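Local coordinates for protein ABC-type amino acid transport system, permease component (Caldanaerobacter subterraneus subsp. tengcongensis MB4, PDB 4YMU) that probably forms the membrane-spanning permease of an ABC-type amino acid importer, its subunits holding bound arginine within the membrane part, at residues L19-K24 with I166-L171; L23-L28 with A90-L95; D170-A175 with A194-M199. All coordinates share one frame; numbering follows the deposited sequence.

Interaction 1 (L19-K24 with I166-L171); sequences LIMTLK and IGFADL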
loop_
_atom_site.group_PDB
_atom_site.type_symbol
_atom_site.label_atom_id
_atom_site.label_comp_id
_atom_site.label_asym_id
_atom_site.label_seq_id
_atom_site.Cartn_x
_atom_site.Cartn_y
_atom_site.Cartn_z
ATOM N N LEU C 19 22.515 -22.073 -22.768
ATOM C CA LEU C 19 22.375 -21.420 -21.467
ATOM C C LEU C 19 23.335 -20.248 -21.269
ATOM O O LEU C 19 22.901 -19.127 -21.005
ATOM C CB LEU C 19 22.595 -22.434 -20.343
ATOM C CG LEU C 19 22.679 -21.844 -18.930
ATOM C CD1 LEU C 19 21.468 -20.985 -18.614
ATOM C CD2 LEU C 19 22.814 -22.956 -17.896
ATOM N N ILE C 20 24.631 -20.511 -21.416
ATOM C CA ILE C 20 25.649 -19.483 -21.272
ATOM C C ILE C 20 25.359 -18.294 -22.180
ATOM O O ILE C 20 25.623 -17.146 -21.831
ATOM C CB ILE C 20 27.042 -20.049 -21.561
ATOM C CG1 ILE C 20 27.430 -21.062 -20.489
ATOM C CG2 ILE C 20 28.079 -18.939 -21.661
ATOM C CD1 ILE C 20 28.889 -21.449 -20.537
ATOM N N MET C 21 24.793 -18.575 -23.343
ATOM C CA MET C 21 24.503 -17.534 -24.318
ATOM C C MET C 21 23.270 -16.738 -23.880
ATOM O O MET C 21 23.208 -15.523 -24.064
ATOM C CB MET C 21 24.311 -18.140 -25.711
ATOM C CG MET C 21 24.956 -17.353 -26.839
ATOM S SD MET C 21 26.763 -17.462 -26.882
ATOM C CE MET C 21 27.192 -16.033 -27.873
ATOM N N THR C 22 22.282 -17.419 -23.309
ATOM C CA THR C 22 21.128 -16.705 -22.775
ATOM C C THR C 22 21.599 -15.746 -21.682
ATOM O O THR C 22 21.205 -14.581 -21.667
ATOM C CB THR C 22 20.048 -17.647 -22.235
ATOM O OG1 THR C 22 19.376 -18.287 -23.329
ATOM C CG2 THR C 22 19.026 -16.861 -21.411
ATOM N N LEU C 23 22.478 -16.235 -20.807
ATOM C CA LEU C 23 23.093 -15.422 -19.750
ATOM C C LEU C 23 23.811 -14.198 -20.319
ATOM O O LEU C 23 23.537 -13.064 -19.915
ATOM C CB LEU C 23 24.096 -16.258 -18.952
ATOM C CG LEU C 23 23.645 -16.935 -17.659
ATOM C CD1 LEU C 23 22.273 -17.550 -17.819
ATOM C CD2 LEU C 23 24.649 -18.000 -17.255
ATOM N N LYS C 24 24.744 -14.448 -21.233
ATOM C CA LYS C 24 25.541 -13.401 -21.875
ATOM C C LYS C 24 24.674 -12.315 -22.518
ATOM O O LYS C 24 24.907 -11.119 -22.331
ATOM C CB LYS C 24 26.460 -14.036 -22.928
ATOM C CG LYS C 24 27.201 -13.047 -23.813
ATOM C CD LYS C 24 27.878 -13.752 -24.992
ATOM C CE LYS C 24 28.648 -12.774 -25.884
ATOM N NZ LYS C 24 29.195 -13.401 -27.139
ATOM N N ILE C 166 15.507 -15.168 -34.594
ATOM C CA ILE C 166 16.365 -14.339 -35.436
ATOM C C ILE C 166 17.599 -15.164 -35.768
ATOM O O ILE C 166 18.522 -14.710 -36.430
ATOM C CB ILE C 166 16.763 -13.069 -34.646
ATOM C CG1 ILE C 166 16.875 -11.836 -35.524
ATOM C CG2 ILE C 166 18.084 -13.243 -33.888
ATOM C CD1 ILE C 166 17.455 -10.659 -34.730
ATOM N N GLY C 167 17.615 -16.385 -35.254
ATOM C CA GLY C 167 18.704 -17.302 -35.492
ATOM C C GLY C 167 19.894 -17.151 -34.570
ATOM O O GLY C 167 20.966 -17.660 -34.866
ATOM N N PHE C 168 19.727 -16.469 -33.442
ATOM C CA PHE C 168 20.821 -16.379 -32.476
ATOM C C PHE C 168 20.815 -17.661 -31.653
ATOM O O PHE C 168 19.745 -18.196 -31.339
ATOM C CB PHE C 168 20.678 -15.146 -31.589
ATOM C CG PHE C 168 21.797 -14.983 -30.597
ATOM C CD1 PHE C 168 23.056 -14.569 -31.017
ATOM C CD2 PHE C 168 21.595 -15.254 -29.246
ATOM C CE1 PHE C 168 24.096 -14.423 -30.109
ATOM C CE2 PHE C 168 22.629 -15.115 -28.331
ATOM C CZ PHE C 168 23.881 -14.697 -28.762
ATOM N N ALA C 169 22.002 -18.181 -31.346
ATOM C CA ALA C 169 22.115 -19.500 -30.714
ATOM C C ALA C 169 21.922 -19.499 -29.186
ATOM O O ALA C 169 22.794 -19.958 -28.437
ATOM C CB ALA C 169 23.432 -20.144 -31.072
ATOM N N ASP C 170 20.771 -19.016 -28.731
ATOM C CA ASP C 170 20.479 -18.982 -27.307
ATOM C C ASP C 170 20.082 -20.379 -26.853
ATOM O O ASP C 170 20.268 -21.353 -27.575
ATOM C CB ASP C 170 19.334 -18.013 -27.016
ATOM C CG ASP C 170 17.983 -18.572 -27.441
ATOM O OD1 ASP C 170 17.919 -19.264 -28.485
ATOM O OD2 ASP C 170 16.989 -18.369 -26.708
ATOM N N LEU C 171 19.520 -20.473 -25.658
ATOM C CA LEU C 171 19.107 -21.750 -25.117
ATOM C C LEU C 171 17.903 -22.321 -25.889
ATOM O O LEU C 171 17.736 -23.542 -25.989
ATOM C CB LEU C 171 18.784 -21.587 -23.631
ATOM C CG LEU C 171 18.162 -22.765 -22.890
ATOM C CD1 LEU C 171 19.165 -23.896 -22.755
ATOM C CD2 LEU C 171 17.656 -22.314 -21.520
#
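Helix residues 19-24 meet an irregular run, 166-171, that comes close at two places: the CA atoms of Leu19 and Leu171 lie 4.9 Å apart, those of Thr22 and Asp170 5.1 Å. Just before Asp170 the chain bends in an inverse gamma turn centred on Ala169. One polar link spans the contact: Leu171 N donates to Thr22 OG1 over 3.2 Å, with an N-H...O angle of 159°. Thr22 OG1 stands anti to its own carbonyl carbon (chi1 -73°), beside the backbone N, and also lies against Leu171 CB. Its backbone O is taken separately, by the hydroxyl of Thr26 one turn on. Leu171 carries CD1 to 3.8 Å from Leu19 N, resting on helix backbone more than on the leucine side chain. At the other end Met21 bends at chi2 and crosses Phe168 at about a right angle. Its CG approaches Phe168 CZ to 3.5 Å and its CE also touches that atom, while SD sits 5.5 Å from the ring centroid, 55° off the normal. Met21 CB meanwhile packs against Ala169 O, at 3.6 Å. Phe168 has a further aromatic neighbour in Phe88. Altogether, an oblique Met-aromatic contact and a threonine hydroxyl fix the linker between helices 129-160 and 174-182 against helix 12-44, whose residues 14-41 are a predicted transmembrane helix of this binding-protein-dependent permease.

Interaction 2 (L23-L28 with A90-L95); sequences LKLTFL and AGVSAL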
loop_
_atom_site.group_PDB
_atom_site.type_symbol
_atom_site.label_atom_id
_atom_site.label_comp_id
_atom_site.label_asym_id
_atom_site.label_seq_id
_atom_site.Cartn_x
_atom_site.Cartn_y
_atom_site.Cartn_z
ATOM N N LEU C 23 22.478 -16.235 -20.807
ATOM C CA LEU C 23 23.093 -15.422 -19.750
ATOM C C LEU C 23 23.811 -14.198 -20.319
ATOM O O LEU C 23 23.537 -13.064 -19.915
ATOM C CB LEU C 23 24.096 -16.258 -18.952
ATOM C CG LEU C 23 23.645 -16.935 -17.659
ATOM C CD1 LEU C 23 22.273 -17.550 -17.819
ATOM C CD2 LEU C 23 24.649 -18.000 -17.255
ATOM N N LYS C 24 24.744 -14.448 -21.233
ATOM C CA LYS C 24 25.541 -13.401 -21.875
ATOM C C LYS C 24 24.674 -12.315 -22.518
ATOM O O LYS C 24 24.907 -11.119 -22.331
ATOM C CB LYS C 24 26.460 -14.036 -22.928
ATOM C CG LYS C 24 27.201 -13.047 -23.813
ATOM C CD LYS C 24 27.878 -13.752 -24.992
ATOM C CE LYS C 24 28.648 -12.774 -25.884
ATOM N NZ LYS C 24 29.195 -13.401 -27.139
ATOM N N LEU C 25 23.666 -12.750 -23.265
ATOM C CA LEU C 25 22.711 -11.854 -23.904
ATOM C C LEU C 25 21.980 -10.956 -22.890
ATOM O O LEU C 25 21.994 -9.726 -23.006
ATOM C CB LEU C 25 21.687 -12.680 -24.687
ATOM C CG LEU C 25 21.066 -12.130 -25.976
ATOM C CD1 LEU C 25 19.572 -12.405 -25.977
ATOM C CD2 LEU C 25 21.348 -10.651 -26.213
ATOM N N THR C 26 21.348 -11.588 -21.902
ATOM C CA THR C 26 20.467 -10.898 -20.965
ATOM C C THR C 26 21.224 -9.928 -20.066
ATOM O O THR C 26 20.802 -8.791 -19.874
ATOM C CB THR C 26 19.692 -11.901 -20.089
ATOM O OG1 THR C 26 19.197 -12.970 -20.903
ATOM C CG2 THR C 26 18.517 -11.224 -19.399
ATOM N N PHE C 27 22.343 -10.391 -19.521
ATOM C CA PHE C 27 23.239 -9.555 -18.742
ATOM C C PHE C 27 23.608 -8.269 -19.467
ATOM O O PHE C 27 23.391 -7.172 -18.960
ATOM C CB PHE C 27 24.524 -10.319 -18.466
ATOM C CG PHE C 27 24.894 -10.375 -17.024
ATOM C CD1 PHE C 27 25.645 -9.360 -16.449
ATOM C CD2 PHE C 27 24.493 -11.448 -16.236
ATOM C CE1 PHE C 27 25.992 -9.413 -15.108
ATOM C CE2 PHE C 27 24.831 -11.512 -14.895
ATOM C CZ PHE C 27 25.586 -10.492 -14.330
ATOM N N LEU C 28 24.183 -8.407 -20.651
ATOM C CA LEU C 28 24.640 -7.251 -21.419
ATOM C C LEU C 28 23.497 -6.291 -21.754
ATOM O O LEU C 28 23.663 -5.072 -21.685
ATOM C CB LEU C 28 25.356 -7.712 -22.695
ATOM C CG LEU C 28 25.912 -6.632 -23.626
ATOM C CD1 LEU C 28 26.875 -5.707 -22.885
ATOM C CD2 LEU C 28 26.607 -7.274 -24.833
ATOM N N ALA C 90 21.838 -7.340 -32.790
ATOM C CA ALA C 90 20.419 -7.033 -32.955
ATOM C C ALA C 90 19.648 -7.317 -31.659
ATOM O O ALA C 90 18.908 -6.458 -31.171
ATOM C CB ALA C 90 19.829 -7.812 -34.108
ATOM N N GLY C 91 19.835 -8.518 -31.114
ATOM C CA GLY C 91 19.177 -8.937 -29.888
ATOM C C GLY C 91 19.541 -8.023 -28.731
ATOM O O GLY C 91 18.659 -7.491 -28.060
ATOM N N VAL C 92 20.841 -7.823 -28.526
ATOM C CA VAL C 92 21.342 -6.936 -27.484
ATOM C C VAL C 92 20.727 -5.548 -27.582
ATOM O O VAL C 92 20.232 -5.020 -26.592
ATOM C CB VAL C 92 22.877 -6.787 -27.551
ATOM C CG1 VAL C 92 23.335 -5.570 -26.755
ATOM C CG2 VAL C 92 23.566 -8.048 -27.060
ATOM N N SER C 93 20.747 -4.971 -28.779
ATOM C CA SER C 93 20.174 -3.645 -29.000
ATOM C C SER C 93 18.702 -3.572 -28.627
ATOM O O SER C 93 18.268 -2.659 -27.907
ATOM C CB SER C 93 20.317 -3.263 -30.470
ATOM O OG SER C 93 21.682 -3.092 -30.792
ATOM N N ALA C 94 17.941 -4.539 -29.137
ATOM C CA ALA C 94 16.503 -4.539 -28.983
ATOM C C ALA C 94 16.137 -4.692 -27.505
ATOM O O ALA C 94 15.357 -3.904 -26.961
ATOM C CB ALA C 94 15.886 -5.640 -29.821
ATOM N N LEU C 95 16.717 -5.709 -26.872
ATOM C CA LEU C 95 16.494 -5.995 -25.466
ATOM C C LEU C 95 16.924 -4.824 -24.574
ATOM O O LEU C 95 16.201 -4.449 -23.661
ATOM C CB LEU C 95 17.250 -7.256 -25.060
ATOM C CG LEU C 95 16.753 -8.572 -25.630
ATOM C CD1 LEU C 95 17.493 -9.714 -24.976
ATOM C CD2 LEU C 95 15.267 -8.710 -25.396
#
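Leu25 pushes its forked end into the hollow formed by Gly91, Val92 and Leu95. Its CD2 branch settles against Val92 CG2 at 3.5 Å and lies 4.1 Å from Gly91 C, over a stretch of helix surface where glycine presents no side chain. The other branch, CD1, meets Leu95 CD1 at 3.5 Å, the two leucines crossing at about a right angle, whereas Leu25 and Val92 slide past each other in opposite directions. This is packing between two helices of the permease's membrane part, 12-44 and 87-112: the short segments have axes 9.2 Å apart and run roughly the same way, with a crossing angle of -38°. Val92 is the bump from the other side. Its CG2 sits between the ends of Leu25 and Leu28, reaching Leu28 CD2 at 3.8 Å. Leu28 has CG anti to the backbone N (chi1 -180°) and meets Val92 obliquely, at the margin of the contact, with the valine CG1 also close to its CG. Leu95 also touches Met156 of helix 129-160 and Leu67 of helix 67-75, two residues of the arginine pocket; its side chain is about 7 Å from the bound arginine.

Interaction 3 (D170-A175 with A194-M199); sequences DLTRQA and AIYFVM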
loop_
_atom_site.group_PDB
_atom_site.type_symbol
_atom_site.label_atom_id
_atom_site.label_comp_id
_atom_site.label_asym_id
_atom_site.label_seq_id
_atom_site.Cartn_x
_atom_site.Cartn_y
_atom_site.Cartn_z
ATOM N N ASP C 170 20.771 -19.016 -28.731
ATOM C CA ASP C 170 20.479 -18.982 -27.307
ATOM C C ASP C 170 20.082 -20.379 -26.853
ATOM O O ASP C 170 20.268 -21.353 -27.575
ATOM C CB ASP C 170 19.334 -18.013 -27.016
ATOM C CG ASP C 170 17.983 -18.572 -27.441
ATOM O OD1 ASP C 170 17.919 -19.264 -28.485
ATOM O OD2 ASP C 170 16.989 -18.369 -26.708
ATOM N N LEU C 171 19.520 -20.473 -25.658
ATOM C CA LEU C 171 19.107 -21.750 -25.117
ATOM C C LEU C 171 17.903 -22.321 -25.889
ATOM O O LEU C 171 17.736 -23.542 -25.989
ATOM C CB LEU C 171 18.784 -21.587 -23.631
ATOM C CG LEU C 171 18.162 -22.765 -22.890
ATOM C CD1 LEU C 171 19.165 -23.896 -22.755
ATOM C CD2 LEU C 171 17.656 -22.314 -21.520
ATOM N N THR C 172 17.062 -21.444 -26.433
ATOM C CA THR C 172 15.848 -21.894 -27.108
ATOM C C THR C 172 16.165 -22.430 -28.514
ATOM O O THR C 172 15.584 -23.429 -28.973
ATOM C CB THR C 172 14.804 -20.754 -27.172
ATOM O OG1 THR C 172 14.311 -20.494 -25.853
ATOM C CG2 THR C 172 13.632 -21.140 -28.040
ATOM N N ARG C 173 17.126 -21.781 -29.169
ATOM C CA ARG C 173 17.540 -22.149 -30.521
ATOM C C ARG C 173 18.036 -23.591 -30.583
ATOM O O ARG C 173 17.871 -24.256 -31.604
ATOM C CB ARG C 173 18.613 -21.188 -31.022
ATOM C CG ARG C 173 19.005 -21.364 -32.478
ATOM C CD ARG C 173 17.794 -21.503 -33.399
ATOM N NE ARG C 173 18.045 -20.871 -34.694
ATOM C CZ ARG C 173 18.877 -21.341 -35.625
ATOM N NH1 ARG C 173 19.559 -22.464 -35.425
ATOM N NH2 ARG C 173 19.034 -20.679 -36.766
ATOM N N GLN C 174 18.633 -24.065 -29.488
ATOM C CA GLN C 174 19.186 -25.413 -29.422
ATOM C C GLN C 174 18.202 -26.475 -29.891
ATOM O O GLN C 174 18.587 -27.396 -30.606
ATOM C CB GLN C 174 19.675 -25.747 -28.010
ATOM C CG GLN C 174 20.725 -24.791 -27.484
ATOM C CD GLN C 174 21.838 -24.517 -28.484
ATOM O OE1 GLN C 174 22.531 -25.431 -28.939
ATOM N NE2 GLN C 174 22.019 -23.245 -28.822
ATOM N N ALA C 175 16.932 -26.339 -29.527
ATOM C CA ALA C 175 15.947 -27.351 -29.912
ATOM C C ALA C 175 15.848 -27.550 -31.435
ATOM O O ALA C 175 15.544 -28.650 -31.913
ATOM C CB ALA C 175 14.606 -27.025 -29.348
ATOM N N ALA C 194 12.695 -26.678 -18.633
ATOM C CA ALA C 194 13.255 -27.018 -17.329
ATOM C C ALA C 194 14.458 -26.140 -16.966
ATOM O O ALA C 194 14.538 -25.634 -15.846
ATOM C CB ALA C 194 13.629 -28.486 -17.269
ATOM N N ILE C 195 15.387 -25.947 -17.897
ATOM C CA ILE C 195 16.528 -25.084 -17.601
ATOM C C ILE C 195 16.070 -23.648 -17.294
ATOM O O ILE C 195 16.578 -23.011 -16.362
ATOM C CB ILE C 195 17.573 -25.057 -18.743
ATOM C CG1 ILE C 195 18.160 -26.445 -18.985
ATOM C CG2 ILE C 195 18.712 -24.121 -18.416
ATOM C CD1 ILE C 195 19.309 -26.441 -19.992
ATOM N N TYR C 196 15.110 -23.144 -18.071
ATOM C CA TYR C 196 14.576 -21.798 -17.852
ATOM C C TYR C 196 13.956 -21.706 -16.466
ATOM O O TYR C 196 14.152 -20.727 -15.762
ATOM C CB TYR C 196 13.527 -21.419 -18.912
ATOM C CG TYR C 196 14.103 -20.798 -20.175
ATOM C CD1 TYR C 196 14.697 -19.544 -20.143
ATOM C CD2 TYR C 196 14.049 -21.471 -21.399
ATOM C CE1 TYR C 196 15.228 -18.972 -21.293
ATOM C CE2 TYR C 196 14.581 -20.907 -22.565
ATOM C CZ TYR C 196 15.174 -19.659 -22.508
ATOM O OH TYR C 196 15.705 -19.092 -23.656
ATOM N N PHE C 197 13.232 -22.747 -16.083
ATOM C CA PHE C 197 12.551 -22.799 -14.809
ATOM C C PHE C 197 13.550 -22.756 -13.665
ATOM O O PHE C 197 13.417 -21.946 -12.741
ATOM C CB PHE C 197 11.712 -24.058 -14.700
ATOM C CG PHE C 197 10.904 -24.121 -13.441
ATOM C CD1 PHE C 197 9.784 -23.317 -13.280
ATOM C CD2 PHE C 197 11.278 -24.958 -12.400
ATOM C CE1 PHE C 197 9.036 -23.367 -12.116
ATOM C CE2 PHE C 197 10.534 -25.010 -11.232
ATOM C CZ PHE C 197 9.412 -24.214 -11.090
ATOM N N VAL C 198 14.540 -23.640 -13.723
ATOM C CA VAL C 198 15.561 -23.693 -12.687
ATOM C C VAL C 198 16.318 -22.364 -12.574
ATOM O O VAL C 198 16.634 -21.911 -11.470
ATOM C CB VAL C 198 16.495 -24.909 -12.872
ATOM C CG1 VAL C 198 17.860 -24.650 -12.278
ATOM C CG2 VAL C 198 15.845 -26.149 -12.255
ATOM N N MET C 199 16.574 -21.724 -13.710
ATOM C CA MET C 199 17.205 -20.405 -13.695
ATOM C C MET C 199 16.320 -19.378 -12.979
ATOM O O MET C 199 16.796 -18.579 -12.154
ATOM C CB MET C 199 17.482 -19.929 -15.114
ATOM C CG MET C 199 18.940 -19.672 -15.403
ATOM S SD MET C 199 19.096 -18.936 -17.034
ATOM C CE MET C 199 17.889 -19.924 -17.933
#
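Leu171 and Tyr196 reach toward each other tip to tip, and the closest packing here gathers around the leucine's CD2. That methyl lies over one face of the tyrosine ring, 3.7 Å from its centroid and 17° off the normal, a CH-pi contact offset toward the rim. Ile195 adds its CG2 at 3.7 Å from Leu171 CD2 and sets CD1 against Leu171 CD1. At the ring's edge, near its plane, Thr172 OG1 and Tyr196 OH share a hydrogen bond of 3.0 Å. Before it, Asp170 organises the turn: OD1 accepts from Arg173 N at 2.7 Å, an Asx motif, and OD2 accepts from Thr172 N, met 60° out of the carboxylate plane. These bonds hold the backbone that carries Thr172 to the tyrosine. The contact is looser toward Met199, whose CE comes only to 4.3 Å from Leu171 CD2 and which turns more to Leu19 and Leu23. The side chain of Tyr196 is about 8 Å from a bound arginine. The touching residues are mostly buried, with the lead-in to helix 174-182 set against helix 186-214, helix 12-44 beside Met199, and the second subunit packing its Val69 on Thr172 and its Pro66 on Tyr196.

Overall arrangement
Interactions 1 and 2 start from the same part of helix 12-44, sharing Leu23 and Lys24, with centres about 9 Å apart. Interaction 1 joins that helix to the linker ahead of helix 174-182; interaction 2 joins it to helix 87-112 and closes there before interaction 3 opens. Interaction 3 begins where interaction 1 ends, at Asp170 and Leu171, and carries the linker to helix 186-214; its centre is about 9 Å from that of interaction 1 and about 15 Å from that of interaction 2. Met199 of interaction 3 also meets Leu19 and Leu23, so helix 186-214 touches helix 12-44 directly. Early, middle and late helices are thus tied together near the bound arginine, with interaction 3 also bordering the second subunit.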